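Local coordinates for UPF0678 fatty acid-binding protein-like protein ERS007657_00996 (Mycobacterium tuberculosis, PDB 6R3W) that binds haem b in its ferric form within a beta-barrel and probably detoxifies peroxynitrite by isomerising it to nitrate, at the protoporphyrin IX containing Fe site. Sequence-based numbering; all coordinates share one arbitrary frame.

The protoporphyrin IX containing Fe site. Residues 29-30, 33, 35, 53, 55, 64-65, 67, 85, 89, 123, 125, 128, 130, 141, 143, 145, 148, 155-156. With HEM (protoporphyrin IX containing Fe), chain B.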
ATOM      1  N   THR A  29     -19.826   7.056   2.298  1.00 12.58           N
ATOM      2  CA  THR A  29     -19.981   8.492   2.606  1.00 12.86           C
ATOM      3  C   THR A  29     -19.614   9.363   1.399  1.00 12.88           C
ATOM      4  O   THR A  29     -19.719  10.598   1.514  1.00 14.93           O
ATOM      5  CB  THR A  29     -19.102   8.856   3.802  1.00 14.06           C
ATOM      6  OG1 THR A  29     -17.790   8.381   3.485  1.00 13.98           O
ATOM      7  CG2 THR A  29     -19.594   8.256   5.094  1.00 15.55           C
ATOM      8  N   ILE A  30     -19.180   8.746   0.297  1.00 12.68           N
ATOM      9  CA  ILE A  30     -18.625   9.487  -0.869  1.00 12.45           C
ATOM     10  C   ILE A  30     -19.206   8.918  -2.152  1.00 11.64           C
ATOM     11  O   ILE A  30     -19.826   7.850  -2.120  1.00 12.93           O
ATOM     12  CB  ILE A  30     -17.088   9.435  -0.899  1.00 13.22           C
ATOM     13  CG1 ILE A  30     -16.586   8.016  -1.214  1.00 14.30           C
ATOM     14  CG2 ILE A  30     -16.504   9.978   0.403  1.00 16.55           C
ATOM     15  CD1 ILE A  30     -15.090   7.876  -1.321  1.00 14.69           C
ATOM     16  N   PHE A  33     -15.177   6.565  -7.541  1.00 10.03           N
ATOM     17  CA  PHE A  33     -14.147   7.283  -8.314  1.00 10.18           C
ATOM     18  C   PHE A  33     -13.190   6.263  -8.932  1.00  9.83           C
ATOM     19  O   PHE A  33     -13.177   5.071  -8.540  1.00 10.18           O
ATOM     20  CB  PHE A  33     -13.383   8.284  -7.428  1.00 12.06           C
ATOM     21  CG  PHE A  33     -12.697   7.640  -6.243  1.00 12.26           C
ATOM     22  CD1 PHE A  33     -11.438   7.057  -6.369  1.00 13.70           C
ATOM     23  CD2 PHE A  33     -13.386   7.449  -5.044  1.00 13.20           C
ATOM     24  CE1 PHE A  33     -10.859   6.365  -5.306  1.00 13.97           C
ATOM     25  CE2 PHE A  33     -12.803   6.741  -3.995  1.00 14.27           C
ATOM     26  CZ  PHE A  33     -11.547   6.198  -4.130  1.00 14.69           C
ATOM     27  N   TYR A  35      -8.854   6.161 -10.617  1.00  9.59           N
ATOM     28  CA  TYR A  35      -7.553   6.843 -10.501  1.00  9.56           C
ATOM     29  C   TYR A  35      -6.503   6.101 -11.311  1.00  8.48           C
ATOM     30  O   TYR A  35      -6.600   4.868 -11.488  1.00 10.04           O
ATOM     31  CB  TYR A  35      -7.139   6.976  -9.028  1.00  9.43           C
ATOM     32  CG  TYR A  35      -7.016   5.679  -8.273  1.00  9.13           C
ATOM     33  CD1 TYR A  35      -5.801   5.036  -8.148  1.00  8.85           C
ATOM     34  CD2 TYR A  35      -8.096   5.158  -7.577  1.00  8.74           C
ATOM     35  CE1 TYR A  35      -5.672   3.881  -7.388  1.00  8.43           C
ATOM     36  CE2 TYR A  35      -7.991   3.989  -6.833  1.00  9.19           C
ATOM     37  CZ  TYR A  35      -6.768   3.358  -6.719  1.00  8.57           C
ATOM     38  OH  TYR A  35      -6.656   2.231  -5.935  1.00  9.29           O
ATOM     39  N   GLN A  53       3.918   6.359  -3.551  1.00  9.44           N
ATOM     40  CA  GLN A  53       2.729   6.260  -4.401  1.00 10.08           C
ATOM     41  C   GLN A  53       2.303   7.670  -4.760  1.00  9.11           C
ATOM     42  O   GLN A  53       2.191   8.505  -3.843  1.00  9.99           O
ATOM     43  CB  GLN A  53       1.595   5.529  -3.669  1.00 11.76           C
ATOM     44  CG  GLN A  53       0.292   5.461  -4.468  1.00 12.41           C
ATOM     45  CD  GLN A  53      -0.920   5.358  -3.583  1.00 13.63           C
ATOM     46  OE1 GLN A  53      -1.591   4.326  -3.538  1.00 16.94           O
ATOM     47  NE2 GLN A  53      -1.250   6.448  -2.906  1.00 12.30           N
ATOM     48  N   THR A  55      -1.170   9.194  -6.998  1.00 10.54           N
ATOM     49  CA  THR A  55      -2.368   8.887  -7.800  1.00 10.86           C
ATOM     50  C   THR A  55      -2.943  10.168  -8.367  1.00 11.78           C
ATOM     51  O   THR A  55      -2.716  11.255  -7.777  1.00 12.90           O
ATOM     52  CB  THR A  55      -3.421   8.119  -6.998  1.00 10.82           C
ATOM     53  OG1 THR A  55      -4.033   8.993  -6.042  1.00 12.02           O
ATOM     54  CG2 THR A  55      -2.835   6.888  -6.335  1.00 10.34           C
ATOM     55  N   LEU A  64      -4.673  13.214  -6.710  1.00 15.42           N
ATOM     56  CA  LEU A  64      -5.613  12.792  -5.671  1.00 15.47           C
ATOM     57  C   LEU A  64      -4.813  12.496  -4.397  1.00 19.90           C
ATOM     58  O   LEU A  64      -4.163  13.418  -3.903  1.00 39.09           O
ATOM     59  CB  LEU A  64      -6.436  11.609  -6.209  1.00 14.47           C
ATOM     60  CG  LEU A  64      -7.370  11.955  -7.381  1.00 15.70           C
ATOM     61  CD1 LEU A  64      -8.077  10.724  -7.907  1.00 16.39           C
ATOM     62  CD2 LEU A  64      -8.394  13.023  -6.983  1.00 17.12           C
ATOM     63  N   HIS A  65      -4.626  11.243  -4.085  1.00 12.86           N
ATOM     64  CA  HIS A  65      -3.926  10.753  -2.886  1.00 11.58           C
ATOM     65  C   HIS A  65      -2.452  10.482  -3.233  1.00 11.02           C
ATOM     66  O   HIS A  65      -2.150  10.061  -4.367  1.00 12.75           O
ATOM     67  CB  HIS A  65      -4.642   9.499  -2.363  1.00 12.16           C
ATOM     68  CG  HIS A  65      -3.990   8.870  -1.178  1.00 14.03           C
ATOM     69  ND1 HIS A  65      -3.145   7.774  -1.279  1.00 14.33           N
ATOM     70  CD2 HIS A  65      -4.074   9.170   0.135  1.00 14.27           C
ATOM     71  CE1 HIS A  65      -2.791   7.401  -0.064  1.00 12.97           C
ATOM     72  NE2 HIS A  65      -3.324   8.273   0.822  1.00 12.58           N
ATOM     73  N   GLU A  67       1.069   8.531  -0.864  1.00  8.17           N
ATOM     74  CA  GLU A  67       1.578   8.028   0.414  1.00  7.75           C
ATOM     75  C   GLU A  67       3.050   7.745   0.240  1.00  7.26           C
ATOM     76  O   GLU A  67       3.508   7.532  -0.890  1.00  8.44           O
ATOM     77  CB  GLU A  67       0.775   6.822   0.900  1.00  8.81           C
ATOM     78  CG  GLU A  67       0.686   5.694  -0.118  1.00  9.56           C
ATOM     79  CD  GLU A  67      -0.258   4.545   0.226  1.00  8.54           C
ATOM     80  OE1 GLU A  67      -1.303   4.804   0.897  1.00  9.86           O
ATOM     81  OE2 GLU A  67      -0.006   3.416  -0.229  1.00  8.83           O
ATOM     82  N   HIS A  85       0.554  10.018   5.109  1.00  6.71           N
ATOM     83  CA  HIS A  85      -0.479  10.459   4.148  1.00  7.05           C
ATOM     84  C   HIS A  85      -0.632  11.962   4.219  1.00  7.00           C
ATOM     85  O   HIS A  85      -0.673  12.557   5.316  1.00  7.34           O
ATOM     86  CB  HIS A  85      -1.829   9.805   4.465  1.00  7.05           C
ATOM     87  CG  HIS A  85      -1.807   8.319   4.422  1.00  6.69           C
ATOM     88  ND1 HIS A  85      -2.145   7.625   3.286  1.00  8.37           N
ATOM     89  CD2 HIS A  85      -1.534   7.406   5.372  1.00  8.04           C
ATOM     90  CE1 HIS A  85      -2.004   6.335   3.520  1.00  7.45           C
ATOM     91  NE2 HIS A  85      -1.624   6.179   4.782  1.00  8.14           N
ATOM     92  N   ILE A  89      -2.657  11.810   8.203  1.00  7.40           N
ATOM     93  CA  ILE A  89      -2.843  10.482   8.810  1.00  6.92           C
ATOM     94  C   ILE A  89      -1.527   9.726   8.690  1.00  7.39           C
ATOM     95  O   ILE A  89      -0.886   9.761   7.609  1.00  7.50           O
ATOM     96  CB  ILE A  89      -4.015   9.748   8.131  1.00  7.89           C
ATOM     97  CG1 ILE A  89      -5.316  10.538   8.326  1.00  8.19           C
ATOM     98  CG2 ILE A  89      -4.122   8.345   8.679  1.00  7.63           C
ATOM     99  CD1 ILE A  89      -6.506   9.960   7.642  1.00 11.12           C
ATOM    100  N   LYS A 123      -9.693  13.409   8.968  1.00  9.03           N
ATOM    101  CA  LYS A 123     -10.888  12.544   9.060  1.00 10.09           C
ATOM    102  C   LYS A 123     -10.597  11.363   9.988  1.00  8.87           C
ATOM    103  O   LYS A 123      -9.447  10.919  10.085  1.00 10.05           O
ATOM    104  CB  LYS A 123     -11.281  12.047   7.677  1.00 12.55           C
ATOM    105  CG  LYS A 123     -11.565  13.130   6.658  1.00 20.47           C
ATOM    106  CD  LYS A 123     -12.893  13.781   6.841  1.00 29.07           C
ATOM    107  CE  LYS A 123     -13.250  14.715   5.698  1.00 26.78           C
ATOM    108  NZ  LYS A 123     -13.413  13.989   4.418  1.00 42.67           N
ATOM    109  N   VAL A 125     -10.208   7.920  10.620  1.00  8.56           N
ATOM    110  CA  VAL A 125      -9.866   6.560  10.142  1.00  7.81           C
ATOM    111  C   VAL A 125      -9.389   5.748  11.342  1.00  7.76           C
ATOM    112  O   VAL A 125      -8.518   6.243  12.093  1.00  8.64           O
ATOM    113  CB  VAL A 125      -8.794   6.636   9.058  1.00  8.38           C
ATOM    114  CG1 VAL A 125      -8.413   5.253   8.592  1.00  8.79           C
ATOM    115  CG2 VAL A 125      -9.240   7.502   7.891  1.00  9.54           C
ATOM    116  N   LEU A 128      -7.117   0.063   8.711  1.00  6.89           N
ATOM    117  CA  LEU A 128      -6.787  -0.175   7.293  1.00  6.67           C
ATOM    118  C   LEU A 128      -6.221  -1.575   7.144  1.00  6.86           C
ATOM    119  O   LEU A 128      -5.352  -1.958   7.952  1.00  7.57           O
ATOM    120  CB  LEU A 128      -5.773   0.867   6.820  1.00  7.74           C
ATOM    121  CG  LEU A 128      -6.284   2.300   6.810  1.00  7.94           C
ATOM    122  CD1 LEU A 128      -5.134   3.295   6.773  1.00 10.51           C
ATOM    123  CD2 LEU A 128      -7.250   2.536   5.668  1.00  8.88           C
ATOM    124  N   ARG A 130      -4.634  -4.147   4.014  1.00  6.47           N
ATOM    125  CA  ARG A 130      -4.114  -4.250   2.632  1.00  7.16           C
ATOM    126  C   ARG A 130      -3.833  -5.714   2.279  1.00  7.68           C
ATOM    127  O   ARG A 130      -3.177  -6.422   3.063  1.00  8.27           O
ATOM    128  CB  ARG A 130      -2.854  -3.404   2.489  1.00  9.18           C
ATOM    129  CG  ARG A 130      -3.108  -1.902   2.541  1.00  8.63           C
ATOM    130  CD  ARG A 130      -1.808  -1.134   2.574  1.00  9.64           C
ATOM    131  NE  ARG A 130      -2.005   0.266   2.900  1.00  8.95           N
ATOM    132  CZ  ARG A 130      -1.746   1.288   2.099  1.00  8.25           C
ATOM    133  NH1 ARG A 130      -1.303   1.103   0.859  1.00  9.98           N
ATOM    134  NH2 ARG A 130      -1.960   2.508   2.528  1.00  7.61           N
ATOM    135  N   TYR A 141      -3.834  -5.021  -5.743  1.00  9.31           N
ATOM    136  CA  TYR A 141      -4.137  -4.913  -4.314  1.00  8.22           C
ATOM    137  C   TYR A 141      -5.592  -4.538  -4.124  1.00  8.27           C
ATOM    138  O   TYR A 141      -6.236  -3.944  -5.008  1.00  8.73           O
ATOM    139  CB  TYR A 141      -3.229  -3.893  -3.634  1.00  8.51           C
ATOM    140  CG  TYR A 141      -3.457  -2.459  -4.026  1.00  8.81           C
ATOM    141  CD1 TYR A 141      -4.474  -1.707  -3.459  1.00  9.13           C
ATOM    142  CD2 TYR A 141      -2.656  -1.853  -4.985  1.00  8.71           C
ATOM    143  CE1 TYR A 141      -4.704  -0.397  -3.843  1.00  8.73           C
ATOM    144  CE2 TYR A 141      -2.855  -0.540  -5.371  1.00  9.58           C
ATOM    145  CZ  TYR A 141      -3.889   0.194  -4.796  1.00  8.68           C
ATOM    146  OH  TYR A 141      -4.120   1.486  -5.148  1.00  8.73           O
ATOM    147  N   LEU A 143      -7.613  -2.513  -0.678  1.00  7.85           N
ATOM    148  CA  LEU A 143      -7.499  -1.842   0.627  1.00  7.92           C
ATOM    149  C   LEU A 143      -8.887  -1.725   1.211  1.00  7.66           C
ATOM    150  O   LEU A 143      -9.791  -1.214   0.537  1.00  8.12           O
ATOM    151  CB  LEU A 143      -6.804  -0.484   0.472  1.00  8.43           C
ATOM    152  CG  LEU A 143      -6.654   0.323   1.760  1.00  8.68           C
ATOM    153  CD1 LEU A 143      -5.401   1.185   1.695  1.00 11.62           C
ATOM    154  CD2 LEU A 143      -7.879   1.181   2.025  1.00  9.99           C
ATOM    155  N   MET A 145     -11.052  -0.245   4.629  1.00  7.11           N
ATOM    156  CA  MET A 145     -10.977   0.867   5.587  1.00  7.67           C
ATOM    157  C   MET A 145     -12.171   0.807   6.537  1.00  7.72           C
ATOM    158  O   MET A 145     -13.283   0.562   6.088  1.00  8.20           O
ATOM    159  CB  MET A 145     -10.966   2.187   4.832  1.00  8.33           C
ATOM    160  CG  MET A 145     -10.928   3.394   5.723  1.00  8.62           C
ATOM    161  SD  MET A 145     -10.530   4.910   4.824  1.00  9.18           S
ATOM    162  CE  MET A 145     -12.001   5.126   3.814  1.00  9.18           C
ATOM    163  N   VAL A 148     -15.057   6.943   9.691  1.00  9.18           N
ATOM    164  CA  VAL A 148     -16.196   7.897   9.587  1.00 11.12           C
ATOM    165  C   VAL A 148     -17.520   7.117   9.766  1.00 10.18           C
ATOM    166  O   VAL A 148     -18.498   7.336   9.002  1.00 10.71           O
ATOM    167  CB  VAL A 148     -16.126   8.735   8.290  1.00 10.81           C
ATOM    168  CG1 VAL A 148     -14.920   9.668   8.307  1.00 12.46           C
ATOM    169  CG2 VAL A 148     -16.133   7.890   7.021  1.00 10.70           C
ATOM    170  N   HIS A 155     -12.275   0.255   0.220  1.00 10.18           N
ATOM    171  CA  HIS A 155     -12.152   1.657  -0.248  1.00  8.46           C
ATOM    172  C   HIS A 155     -11.465   1.704  -1.605  1.00  8.20           C
ATOM    173  O   HIS A 155     -11.798   2.591  -2.375  1.00  9.55           O
ATOM    174  CB  HIS A 155     -11.415   2.553   0.776  1.00  8.29           C
ATOM    175  CG  HIS A 155     -11.245   3.998   0.381  1.00  9.65           C
ATOM    176  ND1 HIS A 155     -12.267   4.745  -0.146  1.00 10.52           N
ATOM    177  CD2 HIS A 155     -10.209   4.871   0.581  1.00  8.72           C
ATOM    178  CE1 HIS A 155     -11.846   5.997  -0.334  1.00 11.32           C
ATOM    179  NE2 HIS A 155     -10.580   6.088   0.075  1.00 11.70           N
ATOM    180  N   LEU A 156     -10.488   0.827  -1.853  1.00  7.91           N
ATOM    181  CA  LEU A 156      -9.668   0.891  -3.086  1.00  8.27           C
ATOM    182  C   LEU A 156      -9.434  -0.513  -3.621  1.00  8.43           C
ATOM    183  O   LEU A 156      -9.200  -1.430  -2.816  1.00  8.99           O
ATOM    184  CB  LEU A 156      -8.302   1.524  -2.812  1.00  9.02           C
ATOM    185  CG  LEU A 156      -8.282   2.860  -2.087  1.00  9.14           C
ATOM    186  CD1 LEU A 156      -6.864   3.133  -1.601  1.00 12.10           C
ATOM    187  CD2 LEU A 156      -8.780   3.998  -2.974  1.00 10.58           C
TER
HETATM  188  CHA HEM B 201     -12.419   9.703   0.472  1.00 13.65           C
HETATM  189  CHB HEM B 201      -9.483   8.712  -3.198  1.00 12.11           C
HETATM  190  CHC HEM B 201      -6.504   6.273  -0.211  1.00  9.92           C
HETATM  191  CHD HEM B 201      -9.229   7.709   3.551  1.00 11.40           C
HETATM  192  C1A HEM B 201     -11.861   9.639  -0.779  1.00 12.77           C
HETATM  193  C2A HEM B 201     -12.389  10.311  -1.935  1.00 12.60           C
HETATM  194  C3A HEM B 201     -11.552  10.033  -2.957  1.00 12.40           C
HETATM  195  C4A HEM B 201     -10.529   9.187  -2.453  1.00 12.35           C
HETATM  196  CMA HEM B 201     -11.649  10.554  -4.364  1.00 14.59           C
HETATM  197  CAA HEM B 201     -13.630  11.170  -1.979  1.00 14.60           C
HETATM  198  CBA HEM B 201     -13.271  12.640  -2.157  1.00 20.06           C
HETATM  199  CGA HEM B 201     -12.467  13.122  -0.997  1.00 25.23           C
HETATM  200  O1A HEM B 201     -11.328  13.594  -1.194  1.00 34.00           O
HETATM  201  O2A HEM B 201     -12.952  13.096   0.152  1.00 33.30           O
HETATM  202  C1B HEM B 201      -8.439   7.907  -2.703  1.00 11.05           C
HETATM  203  C2B HEM B 201      -7.362   7.427  -3.509  1.00 11.04           C
HETATM  204  C3B HEM B 201      -6.528   6.695  -2.681  1.00 10.92           C
HETATM  205  C4B HEM B 201      -7.105   6.807  -1.334  1.00 10.29           C
HETATM  206  CMB HEM B 201      -7.176   7.677  -4.987  1.00 12.53           C
HETATM  207  CAB HEM B 201      -5.308   5.917  -2.995  1.00 12.13           C
HETATM  208  CBB HEM B 201      -5.141   5.330  -4.163  1.00 13.38           C
HETATM  209  C1C HEM B 201      -6.968   6.493   1.088  1.00  9.68           C
HETATM  210  C2C HEM B 201      -6.335   6.041   2.267  1.00  9.76           C
HETATM  211  C3C HEM B 201      -7.069   6.509   3.325  1.00 10.70           C
HETATM  212  C4C HEM B 201      -8.227   7.168   2.781  1.00 11.14           C
HETATM  213  CMC HEM B 201      -5.092   5.213   2.292  1.00 11.07           C
HETATM  214  CAC HEM B 201      -6.772   6.436   4.773  1.00 10.31           C
HETATM  215  CBC HEM B 201      -5.547   6.669   5.259  1.00 12.23           C
HETATM  216  C1D HEM B 201     -10.354   8.315   3.005  1.00 11.94           C
HETATM  217  C2D HEM B 201     -11.437   8.874   3.826  1.00 14.68           C
HETATM  218  C3D HEM B 201     -12.307   9.431   2.982  1.00 15.86           C
HETATM  219  C4D HEM B 201     -11.785   9.201   1.618  1.00 13.29           C
HETATM  220  CMD HEM B 201     -11.502   8.892   5.328  1.00 14.29           C
HETATM  221  CAD HEM B 201     -13.327  10.462   3.375  1.00 23.95           C
HETATM  222  CBD HEM B 201     -14.640   9.852   3.558  1.00 22.60           C
HETATM  223  CGD HEM B 201     -15.642  10.914   4.021  1.00 19.07           C
HETATM  224  O1D HEM B 201     -15.495  12.182   4.006  1.00 26.26           O
HETATM  225  O2D HEM B 201     -16.624  10.485   4.442  1.00 18.18           O
HETATM  226  NA  HEM B 201     -10.698   8.973  -1.133  1.00 11.41           N
HETATM  227  NB  HEM B 201      -8.242   7.523  -1.427  1.00 10.89           N
HETATM  228  NC  HEM B 201      -8.132   7.140   1.410  1.00 10.49           N
HETATM  229  ND  HEM B 201     -10.595   8.543   1.673  1.00 12.17           N
HETATM  230 FE   HEM B 201      -9.494   7.996   0.149  1.00 11.25          FE
HETATM  231  O   HOH W   1      -8.364   9.809   0.370  1.00 17.01           O
HETATM  232  O   HOH W   2     -11.444  13.501   2.293  1.00 41.66           O
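With CG anti to the backbone N (chi1 -180°), His155 reaches inward as the proximal histidine, its imidazole nitrogen a natural iron ligand. NE2 bonds HEM FE at 2.2 Å, and water 1 fills the opposite position, the two making 175° at the ferric iron. Either face of this imidazole is packed near its rim, by Leu156 CD2 and Met145 CE, which should limit its rotation. Met145's unbranched thioether can bend CE onto one pyrrole, while branched Leu156 offers compact methyls, CD2 covering another. On the same side Phe33 holds CG in the tight slot flanked by both backbone bonds, which turns its flat aromatic ring to stack on a third pyrrole (planes 11°).

His65, its CG also anti to N, comes from the water side without ligating iron; its ring lies over methine carbon CHC, 3.7 Å from the ring centroid. An imidazole suits this place, offering a flat face to the haem and two nitrogens to neighbours: Gln53 NE2 donates to ND1 at 2.8 Å, roughly in the ring plane, and NE2 shares a hydrogen bond of 2.8 Å with His85 ND1. The face of His85 receives vinyl carbon CBC. Deeper, Arg130 NH1 and NH2 bond Glu67 OE2 and OE1 respectively, so the two charges probably balance beside CMC.

At the propionate end, Thr29's hydroxyl OG1 donates to carboxylate HEM O2D at 2.6 Å. The long but poorly ordered Lys123 forms a salt bridge from NZ to O1D (2.8 Å) and reaches the other propionate through water 2. The haem thus lies in a wide cleft of the antiparallel beta-barrel, the CHC edge and pyrrole B vinyl inward, the other vinyl to the side, propionates towards the mouth loops; His155 (strand 153-162) and His65 (strand 63-73) occupy opposite sides of the macrocycle, His65 offset from the iron towards CHC.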